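Local coordinates for calcium binding protein (Fasciola hepatica, PDB 5FWZ) that probably binds calcium ions through its EF-hand part, the chain here being its dynein light chain-like domain, which forms a two-subunit assembly, at residues Q61-T66 against I89-R94; V21-K26 against Q46-Y51. All coordinates share one frame; numbering follows the deposited sequence. Where two conformers were deposited one is given.

Interaction 1: Q61-T66 against I89-R94; sequences QCVILT and ICLAWR. With HG (mercury (II) ion), chain B.
The side chains of Gln61 and Trp93, on neighbouring antiparallel strands, cross at about a right angle. Gln61 CG sits over the face of the indole, 3.5 Å from the centroid of its five-membered ring, in a CH-pi contact. Trp93 has chi1 67°, with CG between the backbone N and the carbonyl carbon. This swings the indole across toward strand 61-65. The bend of the Gln61 chain at chi2 lays its amide nearly flat against the indole, the two planes 19° apart. The backbones of the pair are joined as well: Gln61 N donates to Trp93 O at 2.9 Å.

At the other end Ile89 packs on Leu65, with Leu65 CG 4.0 Å from Ile89 CB. Between the two ends Val63 faces Leu91, and Val63 CG2 also reaches Trp93 CH2 at 4.0 Å. Six backbone hydrogen bonds join the strands at Gln61-Trp93, Val63-Leu91 and Leu65-Ile89.

The reverse face carries Cys62, Ile64, Cys90 and Ala92. Here the mercury ion of this heavy-atom derivative bridges Cys62 SG at 2.4 Å and, in one of the two conformers of Cys90, Cys90 SG at 2.5 Å. Each SG is set opposite its backbone N (Cys62 chi1 176°), which projects it off the sheet to the metal.

This metal-bearing face is turned to the helices: Cys62 touches Ala45, and Cys90 touches Phe27. On the Trp93 face lie Tyr69 and Met71 of strand 69-72. Strand 80-85 flanks 88-94, while residues 62-65 pair with a strand of the second subunit, continuing the sheet across the dimer interface.

Interaction 2: V21-K26 against Q46-Y51; sequences VEVTEK and QDMKNY
Lys26 lies across Tyr51 where the two helices of the dynein light chain fold pack side by side, nearly antiparallel. The short segments are 11.0 Å apart at their axes, so side chains bridge the gap. Lys26 CB lies over the face of the ring, toward the CZ-CE2 side, 4.0 Å from Tyr51 CZ. CG is the atom over the ring centre: it lies 3.7 Å from the Tyr51 centroid and only 6° off the normal, a CH-pi contact. CG also touches the sulfur of Met48. The bend at chi2 (71°) then carries CD over the CD1-CE1 side of the ring. CE follows to 3.6 Å from Tyr51 CD1. NZ, at the tip, is 6.8 Å from Asp47 OD2, too far for a salt bridge.

Next to this pair, toward Val23, Met48 bends at chi2 and chi3. Its CE comes within 4.1 Å of Val23 CG1. Val23 also packs against Ile81 and Phe83 of strand 80-85. Glu22 stands at the hydroxyl end of Tyr51, while its carboxylate makes a salt bridge to Lys55 and a hydrogen bond to Tyr56 OH. Its methylene CB touches the phenol oxygen, with Glu22 CB 3.4 Å from Tyr51 OH.

How the interactions relate
From the N terminus, strand 8-13 leads into helix 17-33, and helix 41-56 then runs back beside it. Interaction 2 closes this helical hairpin. The chain goes directly on into strand 60-65, where interaction 1 begins. It closes later, after strands 69-72 and 80-85, when strand 88-94 returns. The two contacts follow in series and neither nests in the other. They touch in space, with Cys62 SG 4.1 Å from Met48 CB of helix 41-56. Ile64 and Cys90 meet Phe27 of helix 17-33, so both helices rest on the metal-bearing face. Both contacts also reach the second subunit: Gln46 hydrogen-bonds to its His75, and Thr66 to its Ser68.

Interaction 1: Q61-T66 against I89-R94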
ATOM      1  N   GLN A  61      -6.228   5.015  -3.830  1.00 32.07           N
ATOM      2  CA  GLN A  61      -5.932   3.706  -3.241  1.00 33.93           C
ATOM      3  C   GLN A  61      -5.835   3.818  -1.750  1.00 29.55           C
ATOM      4  O   GLN A  61      -5.476   4.860  -1.249  1.00 32.51           O
ATOM      5  CB  GLN A  61      -4.662   3.074  -3.782  1.00 36.90           C
ATOM      6  CG  GLN A  61      -3.543   4.004  -4.148  1.00 40.31           C
ATOM      7  CD  GLN A  61      -3.601   4.479  -5.587  1.00 47.53           C
ATOM      8  OE1 GLN A  61      -3.623   5.679  -5.857  1.00 51.74           O
ATOM      9  NE2 GLN A  61      -3.601   3.539  -6.523  1.00 48.75           N
ATOM     10  N   CYS A  62      -6.213   2.753  -1.054  1.00 29.33           N
ATOM     11  CA  CYS A  62      -6.280   2.730   0.414  1.00 30.82           C
ATOM     12  C   CYS A  62      -5.628   1.469   0.902  1.00 28.38           C
ATOM     13  O   CYS A  62      -6.073   0.394   0.552  1.00 29.73           O
ATOM     14  CB  CYS A  62      -7.728   2.718   0.959  1.00 32.08           C
ATOM     15  SG  CYS A  62      -7.781   2.575   2.799  1.00 39.68           S
ATOM     16  N   VAL A  63      -4.630   1.584   1.752  1.00 26.50           N
ATOM     17  CA  VAL A  63      -4.040   0.413   2.376  1.00 26.48           C
ATOM     18  C   VAL A  63      -4.161   0.581   3.864  1.00 27.12           C
ATOM     19  O   VAL A  63      -3.711   1.589   4.399  1.00 28.93           O
ATOM     20  CB  VAL A  63      -2.534   0.266   2.020  1.00 26.49           C
ATOM     21  CG1 VAL A  63      -1.929  -1.001   2.657  1.00 26.43           C
ATOM     22  CG2 VAL A  63      -2.347   0.283   0.518  1.00 25.22           C
ATOM     23  N   ILE A  64      -4.747  -0.406   4.532  1.00 26.81           N
ATOM     24  CA  ILE A  64      -4.779  -0.430   5.984  1.00 26.09           C
ATOM     25  C   ILE A  64      -3.838  -1.523   6.420  1.00 26.26           C
ATOM     26  O   ILE A  64      -3.792  -2.565   5.797  1.00 28.01           O
ATOM     27  CB  ILE A  64      -6.188  -0.674   6.546  1.00 25.02           C
ATOM     28  CG1 ILE A  64      -7.137   0.427   6.050  1.00 24.40           C
ATOM     29  CG2 ILE A  64      -6.160  -0.744   8.070  1.00 24.15           C
ATOM     30  CD1 ILE A  64      -8.593   0.093   6.213  1.00 24.54           C
ATOM     31  N   LEU A  65      -3.068  -1.287   7.472  1.00 26.07           N
ATOM     32  CA  LEU A  65      -2.085  -2.263   7.875  1.00 28.16           C
ATOM     33  C   LEU A  65      -1.761  -2.174   9.352  1.00 28.92           C
ATOM     34  O   LEU A  65      -2.048  -1.186   9.995  1.00 28.39           O
ATOM     35  CB  LEU A  65      -0.810  -2.121   7.012  1.00 27.49           C
ATOM     36  CG  LEU A  65       0.114  -0.922   7.239  1.00 27.24           C
ATOM     37  CD1 LEU A  65       1.293  -1.298   8.118  1.00 28.07           C
ATOM     38  CD2 LEU A  65       0.661  -0.376   5.941  1.00 26.28           C
ATOM     39  N   THR A  66      -1.198  -3.249   9.874  1.00 30.29           N
ATOM     40  CA  THR A  66      -0.618  -3.273  11.205  1.00 33.46           C
ATOM     41  C   THR A  66       0.858  -3.571  11.002  1.00 34.71           C
ATOM     42  O   THR A  66       1.258  -4.103   9.976  1.00 40.70           O
ATOM     43  CB  THR A  66      -1.274  -4.348  12.093  1.00 33.16           C
ATOM     44  OG1 THR A  66      -0.899  -5.656  11.646  1.00 35.76           O
ATOM     45  CG2 THR A  66      -2.782  -4.223  12.043  1.00 33.11           C
ATOM     46  N   ILE A  89      -2.515   1.463  10.767  1.00 29.01           N
ATOM     47  CA  ILE A  89      -1.960   2.475   9.916  1.00 27.77           C
ATOM     48  C   ILE A  89      -2.814   2.519   8.651  1.00 27.10           C
ATOM     49  O   ILE A  89      -3.215   1.495   8.113  1.00 27.15           O
ATOM     50  CB  ILE A  89      -0.464   2.209   9.583  1.00 27.09           C
ATOM     51  CG1 ILE A  89       0.395   2.377  10.851  1.00 29.56           C
ATOM     52  CG2 ILE A  89       0.018   3.101   8.428  1.00 25.83           C
ATOM     53  CD1 ILE A  89       1.852   1.932  10.723  1.00 31.67           C
ATOM     54  N   CYS A  90      -3.046   3.716   8.163  1.00 26.72           N
ATOM     55  CA  CYS A  90      -3.874   3.939   6.998  0.50 28.06           C
ATOM     56  C   CYS A  90      -3.093   4.732   5.975  1.00 27.71           C
ATOM     57  O   CYS A  90      -2.583   5.799   6.291  1.00 29.96           O
ATOM     58  CB  CYS A  90      -5.110   4.722   7.400  0.50 29.51           C
ATOM     59  SG  CYS A  90      -6.275   4.890   6.055  0.50 32.58           S
ATOM     60  N   LEU A  91      -2.976   4.206   4.763  1.00 27.12           N
ATOM     61  CA  LEU A  91      -2.281   4.880   3.678  1.00 26.15           C
ATOM     62  C   LEU A  91      -3.307   5.167   2.587  1.00 26.15           C
ATOM     63  O   LEU A  91      -4.196   4.366   2.302  1.00 22.57           O
ATOM     64  CB  LEU A  91      -1.167   4.017   3.121  1.00 25.93           C
ATOM     65  CG  LEU A  91      -0.238   3.329   4.121  1.00 27.35           C
ATOM     66  CD1 LEU A  91       0.787   2.504   3.363  1.00 26.72           C
ATOM     67  CD2 LEU A  91       0.482   4.318   5.031  1.00 27.83           C
ATOM     68  N   ALA A  92      -3.203   6.339   1.998  1.00 24.56           N
ATOM     69  CA  ALA A  92      -4.070   6.662   0.919  1.00 24.83           C
ATOM     70  C   ALA A  92      -3.396   7.698   0.039  1.00 25.29           C
ATOM     71  O   ALA A  92      -2.796   8.671   0.534  1.00 25.52           O
ATOM     72  CB  ALA A  92      -5.423   7.141   1.437  1.00 23.69           C
ATOM     73  N   TRP A  93      -3.475   7.468  -1.268  1.00 24.51           N
ATOM     74  CA  TRP A  93      -2.960   8.404  -2.238  1.00 25.59           C
ATOM     75  C   TRP A  93      -3.700   8.289  -3.568  1.00 27.44           C
ATOM     76  O   TRP A  93      -4.353   7.284  -3.867  1.00 27.03           O
ATOM     77  CB  TRP A  93      -1.444   8.244  -2.406  1.00 26.52           C
ATOM     78  CG  TRP A  93      -1.002   6.952  -3.019  1.00 28.98           C
ATOM     79  CD1 TRP A  93      -0.635   6.750  -4.322  1.00 28.72           C
ATOM     80  CD2 TRP A  93      -0.894   5.678  -2.371  1.00 29.20           C
ATOM     81  NE1 TRP A  93      -0.323   5.432  -4.528  1.00 28.41           N
ATOM     82  CE2 TRP A  93      -0.462   4.749  -3.353  1.00 31.11           C
ATOM     83  CE3 TRP A  93      -1.140   5.226  -1.075  1.00 31.88           C
ATOM     84  CZ2 TRP A  93      -0.249   3.387  -3.068  1.00 33.85           C
ATOM     85  CZ3 TRP A  93      -0.958   3.869  -0.783  1.00 34.50           C
ATOM     86  CH2 TRP A  93      -0.503   2.965  -1.776  1.00 36.88           C
ATOM     87  N   ARG A  94      -3.625   9.363  -4.334  1.00 30.67           N
ATOM     88  CA  ARG A  94      -4.436   9.518  -5.524  1.00 34.28           C
ATOM     89  C   ARG A  94      -3.579   9.329  -6.764  1.00 33.02           C
ATOM     90  O   ARG A  94      -2.498   9.912  -6.855  1.00 33.86           O
ATOM     91  CB  ARG A  94      -5.066  10.900  -5.539  1.00 36.60           C
ATOM     92  CG  ARG A  94      -6.262  10.972  -6.479  1.00 40.82           C
ATOM     93  CD  ARG A  94      -6.154  12.133  -7.435  1.00 42.62           C
ATOM     94  NE  ARG A  94      -7.242  13.065  -7.286  1.00 50.24           N
ATOM     95  CZ  ARG A  94      -7.276  14.278  -7.837  1.00 50.50           C
ATOM     96  NH1 ARG A  94      -6.271  14.744  -8.568  1.00 50.40           N
ATOM     97  NH2 ARG A  94      -8.340  15.035  -7.646  1.00 51.23           N
TER
HETATM   98 HG    HG B1189      -7.112   4.660   3.703  1.00 48.35          HG

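Interaction 2: V21-K26 against Q46-Y51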
ATOM      1  N   VAL A  21      -8.472  16.331   8.816  1.00 23.88           N
ATOM      2  CA  VAL A  21      -9.602  16.137   9.720  1.00 24.99           C
ATOM      3  C   VAL A  21     -10.743  15.326   9.094  1.00 25.25           C
ATOM      4  O   VAL A  21     -11.205  14.385   9.705  1.00 23.73           O
ATOM      5  CB  VAL A  21     -10.153  17.485  10.268  1.00 26.59           C
ATOM      6  CG1 VAL A  21     -11.441  17.271  11.084  1.00 28.09           C
ATOM      7  CG2 VAL A  21      -9.109  18.209  11.135  1.00 25.47           C
ATOM      8  N   GLU A  22     -11.186  15.661   7.887  1.00 27.18           N
ATOM      9  CA  GLU A  22     -12.293  14.885   7.277  1.00 28.56           C
ATOM     10  C   GLU A  22     -11.911  13.420   7.060  1.00 26.85           C
ATOM     11  O   GLU A  22     -12.714  12.496   7.300  1.00 24.79           O
ATOM     12  CB  GLU A  22     -12.769  15.422   5.922  1.00 32.18           C
ATOM     13  CG  GLU A  22     -12.459  16.849   5.590  1.00 35.64           C
ATOM     14  CD  GLU A  22     -13.175  17.303   4.344  1.00 41.40           C
ATOM     15  OE1 GLU A  22     -14.395  17.564   4.470  1.00 45.30           O
ATOM     16  OE2 GLU A  22     -12.532  17.359   3.247  1.00 38.69           O
ATOM     17  N   VAL A  23     -10.683  13.210   6.575  1.00 24.97           N
ATOM     18  CA  VAL A  23     -10.234  11.871   6.236  1.00 23.63           C
ATOM     19  C   VAL A  23     -10.129  11.048   7.521  1.00 22.89           C
ATOM     20  O   VAL A  23     -10.686   9.978   7.613  1.00 23.49           O
ATOM     21  CB  VAL A  23      -8.893  11.874   5.468  1.00 24.14           C
ATOM     22  CG1 VAL A  23      -8.340  10.456   5.304  1.00 22.89           C
ATOM     23  CG2 VAL A  23      -9.054  12.562   4.108  1.00 24.83           C
ATOM     24  N   THR A  24      -9.470  11.575   8.531  1.00 22.41           N
ATOM     25  CA  THR A  24      -9.237  10.801   9.726  1.00 23.30           C
ATOM     26  C   THR A  24     -10.514  10.554  10.514  1.00 23.75           C
ATOM     27  O   THR A  24     -10.686   9.472  11.086  1.00 22.16           O
ATOM     28  CB  THR A  24      -8.159  11.457  10.606  1.00 22.55           C
ATOM     29  OG1 THR A  24      -8.519  12.816  10.887  1.00 21.57           O
ATOM     30  CG2 THR A  24      -6.824  11.419   9.885  1.00 21.91           C
ATOM     31  N   GLU A  25     -11.414  11.537  10.541  1.00 26.16           N
ATOM     32  CA  GLU A  25     -12.680  11.382  11.295  1.00 27.94           C
ATOM     33  C   GLU A  25     -13.540  10.346  10.614  1.00 26.35           C
ATOM     34  O   GLU A  25     -14.194   9.568  11.271  1.00 30.87           O
ATOM     35  CB  GLU A  25     -13.446  12.722  11.484  1.00 29.53           C
ATOM     36  CG  GLU A  25     -12.871  13.698  12.526  1.00 30.93           C
ATOM     37  CD  GLU A  25     -12.554  13.029  13.871  1.00 34.33           C
ATOM     38  OE1 GLU A  25     -13.463  12.380  14.449  1.00 37.09           O
ATOM     39  OE2 GLU A  25     -11.386  13.115  14.343  1.00 32.30           O
ATOM     40  N   LYS A  26     -13.521  10.327   9.296  1.00 25.74           N
ATOM     41  CA  LYS A  26     -14.276   9.336   8.519  1.00 26.94           C
ATOM     42  C   LYS A  26     -13.753   7.930   8.791  1.00 25.11           C
ATOM     43  O   LYS A  26     -14.525   7.005   9.009  1.00 23.95           O
ATOM     44  CB  LYS A  26     -14.215   9.680   7.003  1.00 27.70           C
ATOM     45  CG  LYS A  26     -14.846   8.652   6.072  1.00 27.87           C
ATOM     46  CD  LYS A  26     -16.344   8.678   6.218  1.00 29.58           C
ATOM     47  CE  LYS A  26     -16.998   7.667   5.312  1.00 31.99           C
ATOM     48  NZ  LYS A  26     -18.362   7.345   5.818  1.00 32.82           N
ATOM     49  N   GLN A  46     -12.446  -0.203   1.454  1.00 32.83           N
ATOM     50  CA  GLN A  46     -13.314   0.055   0.311  1.00 34.74           C
ATOM     51  C   GLN A  46     -14.139   1.305   0.509  1.00 28.91           C
ATOM     52  O   GLN A  46     -14.168   2.148  -0.366  1.00 27.76           O
ATOM     53  CB  GLN A  46     -14.223  -1.143   0.015  1.00 41.40           C
ATOM     54  CG  GLN A  46     -15.482  -0.774  -0.776  1.00 47.92           C
ATOM     55  CD  GLN A  46     -15.798  -1.752  -1.871  1.00 54.22           C
ATOM     56  OE1 GLN A  46     -15.896  -1.375  -3.039  1.00 60.41           O
ATOM     57  NE2 GLN A  46     -15.930  -3.014  -1.511  1.00 59.33           N
ATOM     58  N   ASP A  47     -14.808   1.424   1.645  1.00 28.86           N
ATOM     59  CA  ASP A  47     -15.574   2.651   1.936  1.00 30.36           C
ATOM     60  C   ASP A  47     -14.726   3.942   2.063  1.00 30.60           C
ATOM     61  O   ASP A  47     -15.234   5.032   1.763  1.00 30.60           O
ATOM     62  CB  ASP A  47     -16.426   2.482   3.183  1.00 32.46           C
ATOM     63  CG  ASP A  47     -17.454   1.354   3.073  1.00 33.88           C
ATOM     64  OD1 ASP A  47     -17.913   1.016   1.949  1.00 36.49           O
ATOM     65  OD2 ASP A  47     -17.783   0.795   4.142  1.00 34.84           O
ATOM     66  N   MET A  48     -13.464   3.830   2.509  1.00 28.80           N
ATOM     67  CA  MET A  48     -12.549   4.989   2.547  1.00 29.50           C
ATOM     68  C   MET A  48     -12.213   5.451   1.110  1.00 28.74           C
ATOM     69  O   MET A  48     -12.330   6.623   0.784  1.00 27.42           O
ATOM     70  CB  MET A  48     -11.236   4.659   3.279  1.00 29.19           C
ATOM     71  CG  MET A  48     -11.309   4.677   4.783  1.00 31.66           C
ATOM     72  SD  MET A  48     -11.821   6.257   5.546  1.00 34.60           S
ATOM     73  CE  MET A  48     -11.085   7.492   4.476  1.00 35.65           C
ATOM     74  N   LYS A  49     -11.770   4.501   0.291  1.00 28.53           N
ATOM     75  CA  LYS A  49     -11.518   4.688  -1.149  1.00 29.48           C
ATOM     76  C   LYS A  49     -12.730   5.349  -1.855  1.00 29.82           C
ATOM     77  O   LYS A  49     -12.558   6.287  -2.603  1.00 26.82           O
ATOM     78  CB  LYS A  49     -11.167   3.324  -1.804  1.00 29.09           C
ATOM     79  CG  LYS A  49     -10.683   3.365  -3.256  1.00 30.03           C
ATOM     80  CD  LYS A  49     -11.832   3.320  -4.263  1.00 32.75           C
ATOM     81  CE  LYS A  49     -11.366   3.058  -5.699  1.00 32.83           C
ATOM     82  NZ  LYS A  49     -10.560   4.200  -6.249  1.00 32.45           N
ATOM     83  N   ASN A  50     -13.946   4.874  -1.601  1.00 31.66           N
ATOM     84  CA  ASN A  50     -15.128   5.479  -2.250  1.00 32.66           C
ATOM     85  C   ASN A  50     -15.422   6.878  -1.753  1.00 31.54           C
ATOM     86  O   ASN A  50     -15.690   7.769  -2.556  1.00 30.41           O
ATOM     87  CB  ASN A  50     -16.367   4.623  -2.081  1.00 31.68           C
ATOM     88  CG  ASN A  50     -16.283   3.349  -2.868  1.00 33.32           C
ATOM     89  OD1 ASN A  50     -15.608   3.269  -3.896  1.00 33.39           O
ATOM     90  ND2 ASN A  50     -16.959   2.334  -2.385  1.00 36.81           N
ATOM     91  N   TYR A  51     -15.358   7.065  -0.439  1.00 29.25           N
ATOM     92  CA  TYR A  51     -15.465   8.396   0.158  1.00 29.42           C
ATOM     93  C   TYR A  51     -14.501   9.378  -0.478  1.00 29.76           C
ATOM     94  O   TYR A  51     -14.911  10.464  -0.891  1.00 29.39           O
ATOM     95  CB  TYR A  51     -15.203   8.307   1.654  1.00 30.68           C
ATOM     96  CG  TYR A  51     -15.163   9.614   2.399  1.00 31.01           C
ATOM     97  CD1 TYR A  51     -16.329  10.236   2.850  1.00 29.71           C
ATOM     98  CD2 TYR A  51     -13.942  10.215   2.690  1.00 32.30           C
ATOM     99  CE1 TYR A  51     -16.279  11.436   3.551  1.00 29.86           C
ATOM    100  CE2 TYR A  51     -13.884  11.410   3.374  1.00 33.83           C
ATOM    101  CZ  TYR A  51     -15.050  12.009   3.809  1.00 32.54           C
ATOM    102  OH  TYR A  51     -14.906  13.171   4.505  1.00 34.79           O
TER